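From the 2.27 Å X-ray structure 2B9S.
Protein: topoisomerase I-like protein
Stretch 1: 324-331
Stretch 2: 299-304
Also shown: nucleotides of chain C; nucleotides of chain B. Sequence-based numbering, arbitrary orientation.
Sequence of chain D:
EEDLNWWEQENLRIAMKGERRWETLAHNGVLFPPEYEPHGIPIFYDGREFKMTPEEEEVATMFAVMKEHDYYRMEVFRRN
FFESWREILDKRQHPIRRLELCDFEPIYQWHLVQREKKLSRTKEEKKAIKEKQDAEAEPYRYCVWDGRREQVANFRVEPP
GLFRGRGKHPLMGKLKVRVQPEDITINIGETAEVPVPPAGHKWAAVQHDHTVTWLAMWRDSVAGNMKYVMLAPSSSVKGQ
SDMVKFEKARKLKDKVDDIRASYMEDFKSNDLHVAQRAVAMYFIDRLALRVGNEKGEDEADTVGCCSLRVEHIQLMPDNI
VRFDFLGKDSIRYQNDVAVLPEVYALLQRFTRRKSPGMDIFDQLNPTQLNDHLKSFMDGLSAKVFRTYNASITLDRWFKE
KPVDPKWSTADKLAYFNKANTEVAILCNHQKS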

# COMPACT_ATOMS: atom_id res chain seq x y z
N ASP D 324 -12.06 19.34 -2.18
CA ASP D 324 -12.30 18.65 -0.91
C ASP D 324 -12.82 17.24 -1.15
O ASP D 324 -13.98 17.04 -1.56
CB ASP D 324 -13.25 19.45 -0.02
CG ASP D 324 -13.39 18.87 1.39
OD1 ASP D 324 -12.76 17.84 1.73
OD2 ASP D 324 -14.16 19.47 2.17
N PHE D 325 -11.96 16.25 -0.94
CA PHE D 325 -12.33 14.87 -1.28
C PHE D 325 -11.51 13.85 -0.51
O PHE D 325 -10.40 14.15 -0.06
CB PHE D 325 -12.24 14.63 -2.80
CG PHE D 325 -10.83 14.68 -3.35
CD1 PHE D 325 -9.99 13.56 -3.27
CD2 PHE D 325 -10.35 15.84 -3.98
CE1 PHE D 325 -8.67 13.60 -3.78
CE2 PHE D 325 -9.03 15.90 -4.49
CZ PHE D 325 -8.19 14.77 -4.40
N LEU D 326 -12.04 12.64 -0.39
CA LEU D 326 -11.28 11.53 0.19
C LEU D 326 -10.56 10.81 -0.93
O LEU D 326 -11.18 10.39 -1.93
CB LEU D 326 -12.19 10.57 0.99
CG LEU D 326 -13.03 11.19 2.13
CD1 LEU D 326 -13.92 10.12 2.76
CD2 LEU D 326 -12.18 11.87 3.22
N GLY D 327 -9.25 10.67 -0.79
CA GLY D 327 -8.45 9.95 -1.77
C GLY D 327 -8.06 8.58 -1.25
O GLY D 327 -8.69 8.06 -0.32
N LYS D 328 -7.02 7.99 -1.84
CA LYS D 328 -6.50 6.71 -1.38
C LYS D 328 -6.37 6.65 0.15
O LYS D 328 -5.83 7.59 0.77
CB LYS D 328 -5.14 6.41 -2.03
CG LYS D 328 -4.46 5.16 -1.48
CD LYS D 328 -3.25 4.80 -2.29
CE LYS D 328 -2.56 3.58 -1.74
NZ LYS D 328 -1.19 3.49 -2.36
N ASP D 329 -6.84 5.55 0.74
CA ASP D 329 -6.82 5.32 2.20
C ASP D 329 -7.81 6.19 2.98
O ASP D 329 -7.82 6.18 4.22
CB ASP D 329 -5.40 5.43 2.77
CG ASP D 329 -4.59 4.17 2.51
OD1 ASP D 329 -3.59 4.25 1.78
OD2 ASP D 329 -4.95 3.09 3.00
N SER D 330 -8.68 6.90 2.24
CA SER D 330 -9.72 7.76 2.80
C SER D 330 -9.09 8.94 3.53
O SER D 330 -9.69 9.51 4.46
CB SER D 330 -10.71 6.98 3.68
OG SER D 330 -11.43 6.06 2.88
N ILE D 331 -7.89 9.30 3.08
CA ILE D 331 -7.20 10.50 3.55
C ILE D 331 -7.79 11.66 2.78
O ILE D 331 -7.91 11.61 1.56
CB ILE D 331 -5.64 10.40 3.33
CG1 ILE D 331 -5.04 9.19 4.07
CG2 ILE D 331 -4.93 11.72 3.68
CD1 ILE D 331 -5.38 9.06 5.57
P DG C 15 -8.33 3.28 -2.14
OP1 DG C 15 -8.83 4.29 -1.20
OP2 DG C 15 -9.24 2.29 -2.73
O5' DG C 15 -7.49 4.07 -3.27
C5' DG C 15 -7.11 3.47 -4.50
C4' DG C 15 -5.61 3.43 -4.73
O4' DG C 15 -5.01 2.24 -4.13
C3' DG C 15 -5.29 3.28 -6.21
O3' DG C 15 -5.30 4.57 -6.80
C2' DG C 15 -3.91 2.66 -6.20
C1' DG C 15 -3.97 1.76 -4.98
N9 DG C 15 -4.11 0.30 -5.13
C8 DG C 15 -5.17 -0.47 -4.70
N7 DG C 15 -5.02 -1.75 -4.93
C5 DG C 15 -3.75 -1.82 -5.48
C6 DG C 15 -3.03 -2.95 -5.92
O6 DG C 15 -3.36 -4.11 -5.87
N1 DG C 15 -1.80 -2.63 -6.50
C2 DG C 15 -1.33 -1.35 -6.61
N2 DG C 15 -0.12 -1.23 -7.16
N3 DG C 15 -1.97 -0.27 -6.20
C4 DG C 15 -3.18 -0.58 -5.63
O5' DA B 1 -0.06 6.15 -1.45
C5' DA B 1 0.39 6.37 -0.12
C4' DA B 1 -0.52 5.67 0.84
O4' DA B 1 -0.39 4.24 0.71
C3' DA B 1 -0.12 5.98 2.25
O3' DA B 1 -0.78 7.17 2.63
C2' DA B 1 -0.57 4.73 3.02
C1' DA B 1 -0.52 3.62 2.01
N9 DA B 1 0.57 2.64 2.09
C8 DA B 1 1.81 2.77 1.51
N7 DA B 1 2.60 1.74 1.67
C5 DA B 1 1.84 0.85 2.41
C6 DA B 1 2.11 -0.44 2.92
N6 DA B 1 3.27 -1.09 2.72
N1 DA B 1 1.12 -1.04 3.62
C2 DA B 1 -0.05 -0.42 3.81
N3 DA B 1 -0.39 0.79 3.40
C4 DA B 1 0.58 1.39 2.69
P DA C 14 -8.80 -1.32 2.38
OP1 DA C 14 -9.73 -0.38 3.04
OP2 DA C 14 -9.38 -2.42 1.61
O5' DA C 14 -7.74 -0.55 1.50
C5' DA C 14 -7.32 0.79 1.79
C4' DA C 14 -6.59 1.32 0.57
O4' DA C 14 -5.44 0.47 0.25
C3' DA C 14 -7.43 1.29 -0.69
O3' DA C 14 -7.16 2.47 -1.42
C2' DA C 14 -6.95 0.03 -1.43
C1' DA C 14 -5.45 0.07 -1.13
N9 DA C 14 -4.70 -1.19 -1.34
C8 DA C 14 -5.07 -2.48 -1.04
N7 DA C 14 -4.16 -3.41 -1.34
C5 DA C 14 -3.12 -2.66 -1.90
C6 DA C 14 -1.85 -3.00 -2.43
N6 DA C 14 -1.35 -4.25 -2.52
N1 DA C 14 -1.07 -2.01 -2.90
C2 DA C 14 -1.49 -0.74 -2.82
N3 DA C 14 -2.67 -0.30 -2.34
C4 DA C 14 -3.44 -1.31 -1.89
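Stretch 2 (299-304) EADTVG

Residues 299-304 run in an extended but irregular conformation, most of them in the beta region, and cross stretch 1 roughly crosswise, neither parallel nor antiparallel; a strand begun earlier in the chain runs into 324-331. From Gly327 to Ile331 the chain turns back on itself: Ser330 N donates to Gly327 O (2.8 Å) and Gly327 N to Ile331 O (2.9 Å), with Asp329 and Ser330 at positive phi. The nearest CA atoms across the stretches are those of Gly327 and Thr302, 5.1 Å apart. A single direct hydrogen bond joins them, from Val303 N to Leu326 O (3.0 Å, 162°). Gly327 CA approaches Val303 O at 3.4 Å in a CA-H...O contact, and a water extends the link, donating to Val303 O (2.7 Å) and accepting from Lys328 N (3.1 Å).

Val303 and Thr302 contribute most of the covered surface in their stretch. Val303 CG2 packs obliquely against the Phe325 ring, 3.6 Å from CD1, while Thr302 CG2 rests over the turn, 3.4 Å from both Gly327 O and Ser330 OG. Thr302, in the p rotamer, directs OG1 to OP1 of DG15 (2.9 Å), the same phosphate oxygen that accepts from Asp329 N (3.1 Å), so the DNA backbone bridges the two stretches. The CA-to-CB bond of Lys328 points away from residues 299-304; its side chain is extended, all four chi angles t, and NZ donates to O5' of DA1 (3.0 Å).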

# COMPACT_ATOMS: atom_id res chain seq x y z
N GLU D 299 -16.47 -1.38 -2.12
CA GLU D 299 -15.26 -0.67 -1.68
C GLU D 299 -15.69 0.64 -1.07
O GLU D 299 -16.82 1.08 -1.29
CB GLU D 299 -14.31 -0.44 -2.85
CG GLU D 299 -13.66 -1.70 -3.40
CD GLU D 299 -12.94 -1.48 -4.72
OE1 GLU D 299 -11.84 -0.90 -4.72
OE2 GLU D 299 -13.48 -1.88 -5.77
N ALA D 300 -14.81 1.27 -0.29
CA ALA D 300 -15.06 2.63 0.19
C ALA D 300 -15.05 3.59 -0.99
O ALA D 300 -14.39 3.36 -2.00
CB ALA D 300 -14.04 3.06 1.25
N ASP D 301 -15.81 4.67 -0.85
CA ASP D 301 -16.00 5.65 -1.91
C ASP D 301 -14.85 6.67 -1.84
O ASP D 301 -14.83 7.55 -0.98
CB ASP D 301 -17.39 6.29 -1.72
CG ASP D 301 -17.66 7.44 -2.66
OD1 ASP D 301 -16.85 7.71 -3.58
OD2 ASP D 301 -18.73 8.07 -2.47
N THR D 302 -13.84 6.48 -2.69
CA THR D 302 -12.71 7.40 -2.72
C THR D 302 -12.38 7.67 -4.16
O THR D 302 -12.76 6.91 -5.05
CB THR D 302 -11.44 6.90 -1.94
OG1 THR D 302 -10.86 5.76 -2.60
CG2 THR D 302 -11.73 6.62 -0.48
N VAL D 303 -11.70 8.78 -4.39
CA VAL D 303 -11.49 9.25 -5.75
C VAL D 303 -10.06 9.70 -5.96
O VAL D 303 -9.33 9.97 -5.01
CB VAL D 303 -12.49 10.40 -6.12
CG1 VAL D 303 -13.95 9.91 -5.97
CG2 VAL D 303 -12.24 11.64 -5.26
N GLY D 304 -9.66 9.74 -7.22
CA GLY D 304 -8.46 10.46 -7.63
C GLY D 304 -8.87 11.29 -8.84
O GLY D 304 -10.06 11.54 -9.04
O HOH W 1 -6.75 9.54 -4.53